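Long-range contacts in L-threonine dehydrogenase (Flavobacterium frigidimaris, PDB 2YY7), which probably catalyses the NAD-dependent oxidation of L-threonine, as a member of the epimerase-like short-chain dehydrogenase family: residues G182-Y187 / K274-W279; K200-L205 / T264-P269; S206-M211 / S246-E251. All blocks are in the same frame, centred on the assembly; numbering follows the deposited sequence.

Interaction 1. Residues G182-Y187 / K274-W279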
loop_
_atom_site.group_PDB
_atom_site.type_symbol
_atom_site.label_atom_id
_atom_site.label_comp_id
_atom_site.label_asym_id
_atom_site.label_seq_id
_atom_site.Cartn_x
_atom_site.Cartn_y
_atom_site.Cartn_z
ATOM N N GLY A 182 1.375 18.510 -12.816
ATOM C CA GLY A 182 2.549 18.356 -11.979
ATOM C C GLY A 182 3.024 16.930 -11.816
ATOM O O GLY A 182 3.360 16.505 -10.713
ATOM N N GLY A 183 3.042 16.184 -12.912
ATOM C CA GLY A 183 3.516 14.813 -12.862
ATOM C C GLY A 183 5.004 14.862 -13.149
ATOM O O GLY A 183 5.541 15.936 -13.420
ATOM N N THR A 184 5.676 13.720 -13.093
ATOM C CA THR A 184 7.112 13.682 -13.351
ATOM C C THR A 184 7.402 13.611 -14.849
ATOM O O THR A 184 8.519 13.880 -15.293
ATOM C CB THR A 184 7.759 12.469 -12.651
ATOM O OG1 THR A 184 7.528 12.555 -11.240
ATOM C CG2 THR A 184 9.248 12.438 -12.905
ATOM N N THR A 185 6.383 13.257 -15.624
ATOM C CA THR A 185 6.512 13.134 -17.071
ATOM C C THR A 185 6.063 14.390 -17.818
ATOM O O THR A 185 6.046 14.415 -19.049
ATOM C CB THR A 185 5.682 11.934 -17.575
ATOM O OG1 THR A 185 4.338 12.041 -17.086
ATOM C CG2 THR A 185 6.278 10.625 -17.080
ATOM N N ASP A 186 5.712 15.436 -17.076
ATOM C CA ASP A 186 5.232 16.675 -17.678
ATOM C C ASP A 186 6.176 17.331 -18.690
ATOM O O ASP A 186 5.737 18.147 -19.502
ATOM C CB ASP A 186 4.872 17.679 -16.580
ATOM C CG ASP A 186 3.679 17.231 -15.740
ATOM O OD1 ASP A 186 3.205 16.085 -15.911
ATOM O OD2 ASP A 186 3.215 18.031 -14.906
ATOM N N TYR A 187 7.458 16.977 -18.661
ATOM C CA TYR A 187 8.404 17.574 -19.603
ATOM C C TYR A 187 8.025 17.245 -21.047
ATOM O O TYR A 187 8.320 18.019 -21.957
ATOM C CB TYR A 187 9.838 17.088 -19.343
ATOM C CG TYR A 187 10.216 15.853 -20.132
ATOM C CD1 TYR A 187 9.998 14.575 -19.619
ATOM C CD2 TYR A 187 10.747 15.963 -21.421
ATOM C CE1 TYR A 187 10.300 13.433 -20.373
ATOM C CE2 TYR A 187 11.043 14.829 -22.183
ATOM C CZ TYR A 187 10.817 13.571 -21.650
ATOM O OH TYR A 187 11.092 12.450 -22.406
ATOM N N LYS A 274 14.833 12.162 -9.484
ATOM C CA LYS A 274 14.880 11.097 -8.488
ATOM C C LYS A 274 13.614 10.246 -8.538
ATOM O O LYS A 274 13.648 9.051 -8.253
ATOM C CB LYS A 274 15.075 11.695 -7.090
ATOM C CG LYS A 274 16.433 12.390 -6.919
ATOM C CD LYS A 274 16.642 12.954 -5.516
ATOM C CE LYS A 274 15.682 14.098 -5.207
ATOM N NZ LYS A 274 15.985 14.722 -3.877
ATOM N N ILE A 275 12.494 10.865 -8.896
ATOM C CA ILE A 275 11.239 10.132 -8.997
ATOM C C ILE A 275 11.328 9.244 -10.234
ATOM O O ILE A 275 11.066 8.041 -10.171
ATOM C CB ILE A 275 10.029 11.086 -9.161
ATOM C CG1 ILE A 275 9.907 12.001 -7.938
ATOM C CG2 ILE A 275 8.758 10.274 -9.365
ATOM C CD1 ILE A 275 8.754 12.982 -8.006
ATOM N N ALA A 276 11.693 9.852 -11.359
ATOM C CA ALA A 276 11.824 9.136 -12.623
ATOM C C ALA A 276 12.771 7.941 -12.523
ATOM O O ALA A 276 12.488 6.874 -13.070
ATOM C CB ALA A 276 12.304 10.090 -13.714
ATOM N N ASP A 277 13.896 8.117 -11.837
ATOM C CA ASP A 277 14.857 7.027 -11.697
ATOM C C ASP A 277 14.297 5.842 -10.910
ATOM O O ASP A 277 14.834 4.741 -10.989
ATOM C CB ASP A 277 16.151 7.513 -11.035
ATOM C CG ASP A 277 16.936 8.479 -11.915
ATOM O OD1 ASP A 277 16.861 8.365 -13.157
ATOM O OD2 ASP A 277 17.641 9.343 -11.361
ATOM N N SER A 278 13.219 6.056 -10.156
ATOM C CA SER A 278 12.627 4.963 -9.391
ATOM C C SER A 278 11.537 4.239 -10.188
ATOM O O SER A 278 10.947 3.273 -9.700
ATOM C CB SER A 278 12.041 5.473 -8.072
ATOM O OG SER A 278 10.790 6.102 -8.275
ATOM N N TRP A 279 11.276 4.699 -11.413
ATOM C CA TRP A 279 10.256 4.076 -12.258
ATOM C C TRP A 279 10.845 3.274 -13.414
ATOM O O TRP A 279 11.999 3.468 -13.795
ATOM C CB TRP A 279 9.319 5.126 -12.867
ATOM C CG TRP A 279 8.514 5.916 -11.900
ATOM C CD1 TRP A 279 8.339 5.669 -10.567
ATOM C CD2 TRP A 279 7.736 7.078 -12.200
ATOM N NE1 TRP A 279 7.496 6.609 -10.021
ATOM C CE2 TRP A 279 7.111 7.485 -11.002
ATOM C CE3 TRP A 279 7.503 7.816 -13.371
ATOM C CZ2 TRP A 279 6.269 8.598 -10.939
ATOM C CZ3 TRP A 279 6.663 8.925 -13.308
ATOM C CH2 TRP A 279 6.057 9.304 -12.099
#
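Apolar packing joins the two segments, with Thr184 at its centre. At chi1 -59° its OG1 sits beside the backbone N and CG2 stands anti to that N, so each branch meets a different part of 274-279. The methyl lies against Ala276, Thr184 CG2 being 3.9 Å from Ala276 CB. Thr184 CB approaches the indole obliquely, 3.6 Å from Trp279 CH2. Thr185 comes to the same ring at its edge, near the ring plane, with its CG2 4.2 Å from Trp279 CZ3, and the two side chains cross at about a right angle. One face of the indole is covered from within its own segment by Ile275 CG2, 3.3 Å above the plane and offset toward the rim.

A type I beta turn from Ala276 to Trp279 carries the chain on from the helix that begins at 272, and at its last residue the side chain of Trp279 sets off toward the loop between strand 164-174 and helix 187-197. In this Rossmann-type enzyme that loop borders the cofactor: the side chain of Thr185 is about 4 Å from the bound NAD.

No hydrogen bond crosses between the segments; the hydroxyls of Thr184 and Thr185 find partners outside them. Thr184 OG1 lies only 3.2 Å from Ile275 CG2, a tight fit, and bonds to Ser80 OG, while Thr185 OG1 bonds to a glycerol. Ile275 O accepts two hydrogen bonds, from Ser278 N and from Ser278 OG at 2.7 Å, the hydroxyl lying in the carbonyl plane on a lone pair. Asp186 OD2 takes weak bonds from the N atoms of Gly182 and Gly183.

Interaction 2. Residues K200-L205 / T264-P269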
loop_
_atom_site.group_PDB
_atom_site.type_symbol
_atom_site.label_atom_id
_atom_site.label_comp_id
_atom_site.label_asym_id
_atom_site.label_seq_id
_atom_site.Cartn_x
_atom_site.Cartn_y
_atom_site.Cartn_z
ATOM N N LYS A 200 13.406 26.587 -28.067
ATOM C CA LYS A 200 14.414 26.014 -27.179
ATOM C C LYS A 200 13.729 25.589 -25.882
ATOM O O LYS A 200 12.684 26.126 -25.520
ATOM C CB LYS A 200 15.527 27.027 -26.885
ATOM C CG LYS A 200 15.065 28.294 -26.191
ATOM C CD LYS A 200 16.224 29.262 -25.984
ATOM C CE LYS A 200 16.890 29.628 -27.309
ATOM N NZ LYS A 200 18.027 30.579 -27.129
ATOM N N TYR A 201 14.318 24.624 -25.186
ATOM C CA TYR A 201 13.726 24.129 -23.951
ATOM C C TYR A 201 14.773 23.653 -22.950
ATOM O O TYR A 201 15.799 23.088 -23.327
ATOM C CB TYR A 201 12.765 22.973 -24.275
ATOM C CG TYR A 201 12.153 22.275 -23.070
ATOM C CD1 TYR A 201 12.231 20.888 -22.937
ATOM C CD2 TYR A 201 11.499 22.996 -22.071
ATOM C CE1 TYR A 201 11.679 20.234 -21.842
ATOM C CE2 TYR A 201 10.936 22.351 -20.965
ATOM C CZ TYR A 201 11.033 20.967 -20.858
ATOM O OH TYR A 201 10.504 20.318 -19.768
ATOM N N GLU A 202 14.508 23.906 -21.674
ATOM C CA GLU A 202 15.385 23.462 -20.606
ATOM C C GLU A 202 14.619 22.349 -19.892
ATOM O O GLU A 202 13.677 22.602 -19.144
ATOM C CB GLU A 202 15.712 24.624 -19.663
ATOM C CG GLU A 202 16.579 25.701 -20.329
ATOM C CD GLU A 202 17.031 26.789 -19.367
ATOM O OE1 GLU A 202 17.811 27.669 -19.786
ATOM O OE2 GLU A 202 16.607 26.767 -18.196
ATOM N N CYS A 203 15.032 21.115 -20.159
ATOM C CA CYS A 203 14.408 19.910 -19.615
ATOM C C CYS A 203 14.761 19.620 -18.151
ATOM O O CYS A 203 15.924 19.723 -17.760
ATOM C CB CYS A 203 14.821 18.723 -20.488
ATOM S SG CYS A 203 13.852 17.228 -20.279
ATOM N N PHE A 204 13.768 19.241 -17.346
ATOM C CA PHE A 204 14.023 18.947 -15.941
ATOM C C PHE A 204 14.388 17.486 -15.649
ATOM O O PHE A 204 14.404 17.059 -14.493
ATOM C CB PHE A 204 12.842 19.400 -15.065
ATOM C CG PHE A 204 11.546 18.684 -15.339
ATOM C CD1 PHE A 204 11.352 17.373 -14.914
ATOM C CD2 PHE A 204 10.494 19.345 -15.976
ATOM C CE1 PHE A 204 10.128 16.731 -15.111
ATOM C CE2 PHE A 204 9.267 18.712 -16.178
ATOM C CZ PHE A 204 9.082 17.405 -15.744
ATOM N N LEU A 205 14.693 16.740 -16.706
ATOM C CA LEU A 205 15.107 15.340 -16.613
ATOM C C LEU A 205 16.317 15.174 -17.541
ATOM O O LEU A 205 16.387 15.833 -18.578
ATOM C CB LEU A 205 13.974 14.418 -17.068
ATOM C CG LEU A 205 13.264 13.540 -16.031
ATOM C CD1 LEU A 205 12.992 14.303 -14.741
ATOM C CD2 LEU A 205 11.974 13.023 -16.645
ATOM N N THR A 264 16.476 23.670 -30.010
ATOM C CA THR A 264 17.614 23.215 -29.223
ATOM C C THR A 264 17.145 22.858 -27.819
ATOM O O THR A 264 16.163 23.411 -27.323
ATOM C CB THR A 264 18.706 24.295 -29.125
ATOM O OG1 THR A 264 18.162 25.476 -28.527
ATOM C CG2 THR A 264 19.247 24.626 -30.509
ATOM N N ILE A 265 17.853 21.938 -27.174
ATOM C CA ILE A 265 17.478 21.508 -25.837
ATOM C C ILE A 265 18.679 21.307 -24.920
ATOM O O ILE A 265 19.700 20.754 -25.325
ATOM C CB ILE A 265 16.671 20.188 -25.903
ATOM C CG1 ILE A 265 16.197 19.777 -24.503
ATOM C CG2 ILE A 265 17.529 19.084 -26.512
ATOM C CD1 ILE A 265 15.266 18.572 -24.507
ATOM N N THR A 266 18.549 21.781 -23.686
ATOM C CA THR A 266 19.591 21.631 -22.680
ATOM C C THR A 266 18.937 20.868 -21.529
ATOM O O THR A 266 17.713 20.874 -21.398
ATOM C CB THR A 266 20.122 22.994 -22.191
ATOM O OG1 THR A 266 19.036 23.793 -21.706
ATOM C CG2 THR A 266 20.819 23.726 -23.333
ATOM N N TYR A 267 19.748 20.223 -20.700
ATOM C CA TYR A 267 19.226 19.410 -19.606
ATOM C C TYR A 267 19.644 19.865 -18.205
ATOM O O TYR A 267 20.831 19.891 -17.875
ATOM C CB TYR A 267 19.654 17.959 -19.847
ATOM C CG TYR A 267 19.159 17.410 -21.176
ATOM C CD1 TYR A 267 17.863 16.911 -21.304
ATOM C CD2 TYR A 267 19.968 17.443 -22.316
ATOM C CE1 TYR A 267 17.379 16.462 -22.529
ATOM C CE2 TYR A 267 19.489 16.995 -23.552
ATOM C CZ TYR A 267 18.191 16.508 -23.648
ATOM O OH TYR A 267 17.687 16.085 -24.861
ATOM N N GLU A 268 18.657 20.214 -17.384
ATOM C CA GLU A 268 18.915 20.660 -16.017
ATOM C C GLU A 268 18.010 19.909 -15.045
ATOM O O GLU A 268 17.041 20.463 -14.522
ATOM C CB GLU A 268 18.682 22.169 -15.905
ATOM C CG GLU A 268 19.515 22.978 -16.892
ATOM C CD GLU A 268 19.354 24.476 -16.722
ATOM O OE1 GLU A 268 19.891 25.224 -17.568
ATOM O OE2 GLU A 268 18.699 24.905 -15.746
ATOM N N PRO A 269 18.325 18.630 -14.783
ATOM C CA PRO A 269 17.570 17.753 -13.882
ATOM C C PRO A 269 17.376 18.312 -12.477
ATOM O O PRO A 269 18.308 18.856 -11.890
ATOM C CB PRO A 269 18.409 16.474 -13.861
ATOM C CG PRO A 269 19.099 16.490 -15.184
ATOM C CD PRO A 269 19.507 17.930 -15.317
HETATM O O HOH W 1 17.967 27.820 -16.292
#
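Tyr201 O is gripped twice from the partner strand: Thr266 N donates to it at 3.1 Å, nearly straight at 167°, and Ile265 CA adds a CA-H...O contact at 3.4 Å. Bonds from Tyr201 N to Thr264 O and from Cys203 N to Thr266 O continue this parallel pairing, whose strand directions differ by 17°. Past the strands, Glu268 N still reaches Cys203 O at 2.8 Å.

Glu202 and Glu268 extend side by side on the solvent side, with Glu202 OE2 3.7 Å from Glu268 OE1. Water 1 donates to Glu202 OE2 and Glu268 OE2, which probably eases the repulsion. On the other face Tyr267 CD1 touches Cys203 CB at 3.6 Å, and Leu205 O meets the ring edge, 3.3 Å from the same Tyr267 CD1. Cys203 SG makes an oblique sulfur-aromatic contact with this ring. An alanine here would remove the ring and with it the contacts to Cys203 CB and Leu205 O, and would probably loosen the packing around Cys203.

Tyr201, Cys203, Ile265 and Tyr267 share the inward face, so this two-stranded sheet lies against helix 187-197 through Tyr201 and Cys203, and against helix 249-257 through Cys203, Ile265 and Tyr267.

Interaction 3. Residues S206-M211 / S246-E251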
loop_
_atom_site.group_PDB
_atom_site.type_symbol
_atom_site.label_atom_id
_atom_site.label_comp_id
_atom_site.label_asym_id
_atom_site.label_seq_id
_atom_site.Cartn_x
_atom_site.Cartn_y
_atom_site.Cartn_z
ATOM N N SER A 206 17.263 14.309 -17.169
ATOM C CA SER A 206 18.457 14.082 -17.987
ATOM C C SER A 206 18.097 13.427 -19.322
ATOM O O SER A 206 17.116 12.686 -19.421
ATOM C CB SER A 206 19.487 13.238 -17.222
ATOM O OG SER A 206 18.919 12.043 -16.726
ATOM N N SER A 207 18.921 13.694 -20.336
ATOM C CA SER A 207 18.698 13.229 -21.705
ATOM C C SER A 207 18.332 11.778 -21.992
ATOM O O SER A 207 17.540 11.522 -22.898
ATOM C CB SER A 207 19.897 13.619 -22.587
ATOM O OG SER A 207 21.003 12.758 -22.392
ATOM N N GLU A 208 18.889 10.826 -21.250
ATOM C CA GLU A 208 18.591 9.422 -21.512
ATOM C C GLU A 208 17.599 8.776 -20.540
ATOM O O GLU A 208 17.586 7.557 -20.384
ATOM C CB GLU A 208 19.888 8.604 -21.528
ATOM C CG GLU A 208 20.977 9.160 -22.444
ATOM C CD GLU A 208 20.469 9.494 -23.837
ATOM O OE1 GLU A 208 19.938 8.589 -24.515
ATOM O OE2 GLU A 208 20.603 10.669 -24.254
ATOM N N THR A 209 16.768 9.590 -19.894
ATOM C CA THR A 209 15.773 9.086 -18.950
ATOM C C THR A 209 14.609 8.475 -19.732
ATOM O O THR A 209 13.658 9.170 -20.101
ATOM C CB THR A 209 15.254 10.226 -18.051
ATOM O OG1 THR A 209 16.361 10.831 -17.373
ATOM C CG2 THR A 209 14.269 9.700 -17.018
ATOM N N LYS A 210 14.699 7.173 -19.993
ATOM C CA LYS A 210 13.671 6.461 -20.745
ATOM C C LYS A 210 12.452 6.186 -19.872
ATOM O O LYS A 210 12.574 5.653 -18.771
ATOM C CB LYS A 210 14.249 5.149 -21.281
ATOM C CG LYS A 210 13.333 4.363 -22.197
ATOM C CD LYS A 210 14.041 3.104 -22.670
ATOM C CE LYS A 210 13.121 2.215 -23.480
ATOM N NZ LYS A 210 12.571 2.959 -24.646
ATOM N N MET A 211 11.274 6.552 -20.367
ATOM C CA MET A 211 10.045 6.354 -19.605
ATOM C C MET A 211 8.882 5.901 -20.467
ATOM O O MET A 211 8.891 6.085 -21.686
ATOM C CB MET A 211 9.638 7.657 -18.913
ATOM C CG MET A 211 10.696 8.248 -17.998
ATOM S SD MET A 211 10.120 9.810 -17.290
ATOM C CE MET A 211 9.298 9.207 -15.825
ATOM N N SER A 246 7.579 4.450 -25.280
ATOM C CA SER A 246 8.688 4.539 -24.340
ATOM C C SER A 246 9.759 5.278 -25.121
ATOM O O SER A 246 10.123 4.870 -26.230
ATOM C CB SER A 246 9.200 3.153 -23.916
ATOM O OG SER A 246 8.447 2.629 -22.829
ATOM N N PHE A 247 10.228 6.388 -24.562
ATOM C CA PHE A 247 11.251 7.193 -25.208
ATOM C C PHE A 247 11.994 8.062 -24.204
ATOM O O PHE A 247 11.553 8.241 -23.072
ATOM C CB PHE A 247 10.625 8.060 -26.319
ATOM C CG PHE A 247 9.558 9.031 -25.838
ATOM C CD1 PHE A 247 9.902 10.188 -25.138
ATOM C CD2 PHE A 247 8.213 8.797 -26.118
ATOM C CE1 PHE A 247 8.919 11.104 -24.725
ATOM C CE2 PHE A 247 7.218 9.703 -25.712
ATOM C CZ PHE A 247 7.576 10.859 -25.013
ATOM N N THR A 248 13.138 8.587 -24.624
ATOM C CA THR A 248 13.962 9.448 -23.786
ATOM C C THR A 248 13.764 10.886 -24.245
ATOM O O THR A 248 13.184 11.133 -25.304
ATOM C CB THR A 248 15.459 9.126 -23.962
ATOM O OG1 THR A 248 15.812 9.318 -25.338
ATOM C CG2 THR A 248 15.764 7.688 -23.562
ATOM N N PRO A 249 14.229 11.858 -23.446
ATOM C CA PRO A 249 14.074 13.255 -23.853
ATOM C C PRO A 249 14.813 13.487 -25.175
ATOM O O PRO A 249 14.327 14.207 -26.048
ATOM C CB PRO A 249 14.698 14.017 -22.691
ATOM C CG PRO A 249 14.337 13.151 -21.516
ATOM C CD PRO A 249 14.643 11.763 -22.035
ATOM N N THR A 250 15.982 12.860 -25.322
ATOM C CA THR A 250 16.769 13.002 -26.544
ATOM C C THR A 250 15.934 12.587 -27.750
ATOM O O THR A 250 15.924 13.274 -28.777
ATOM C CB THR A 250 18.052 12.131 -26.516
ATOM O OG1 THR A 250 18.889 12.537 -25.430
ATOM C CG2 THR A 250 18.831 12.280 -27.820
ATOM N N GLU A 251 15.220 11.473 -27.625
ATOM C CA GLU A 251 14.405 10.989 -28.733
ATOM C C GLU A 251 13.219 11.895 -29.069
ATOM O O GLU A 251 12.974 12.165 -30.244
ATOM C CB GLU A 251 13.911 9.562 -28.454
ATOM C CG GLU A 251 15.045 8.557 -28.254
ATOM C CD GLU A 251 14.560 7.177 -27.830
ATOM O OE1 GLU A 251 13.785 7.083 -26.854
ATOM O OE2 GLU A 251 14.963 6.180 -28.466
HETATM O O HOH W 2 18.050 8.541 -26.379
HETATM O O HOH W 3 11.267 10.077 -21.162
#
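This is a mainly polar junction in which the start of strand 211-215 pairs with Phe247 of strand 245-247, and the loop before it meets the start of helix 249-257. The strand part is a single antiparallel hydrogen-bonded pair, Met211 with Phe247. Phe247 N reaches Met211 O at 3.2 Å in the carbonyl plane, whereas Met211 N donates to Phe247 O from above the carbonyl plane, 41° out of it. Water 3 donates to both Phe247 O and Thr209 O, bridging the segments next to the pair.

At the helix start, Thr248 and Glu251 form a capping box: Glu251 N donates to Thr248 OG1 at 3.2 Å, and Thr248 N to Glu251 OE1 at 2.8 Å, on its anti lone pair. Ser207 O accepts from Thr250 N at 3.2 Å and an angle of 162°, and Pro249 CD packs 3.0 Å from that same Ser207 O. Thr250 OG1 lies between two acceptors, 3.0 Å from Ser207 O and 2.8 Å from Glu208 OE2, and its one proton may serve either. Glu208 bends at chi2 (-49°) to bring its carboxylate there.

With Ser207 OG donating to OE2, water 2 donating to OE1, and the N-terminal end of a helix nearby, Glu208 is likely to be favoured as the anion.

How the interactions relate
Tyr187, which lies in segment 182-187 but takes no part in interaction 1 itself, joins that loop to the other two contacts: its CD2 lies 3.5 Å from Cys203 SG in interaction 2, and its OH is 3.4 Å from Pro249 N in interaction 3. Met211 makes a second join, its CE 3.3 Å from Trp279 CE3 and 3.6 Å from Thr185 CG2. Interactions 2 and 3 meet where Tyr267 CZ packs 3.5 Å from Ser207 CB. The centres of the three contacts are about 11 to 14 Å apart, all on one side of the chain's centre. Proximity to NAD falls off from interaction 1, whose Thr185 side chain borders it, through the Met211 side chain of interaction 3, about 9 Å away, to that of Phe204 in interaction 2, about 11 Å away.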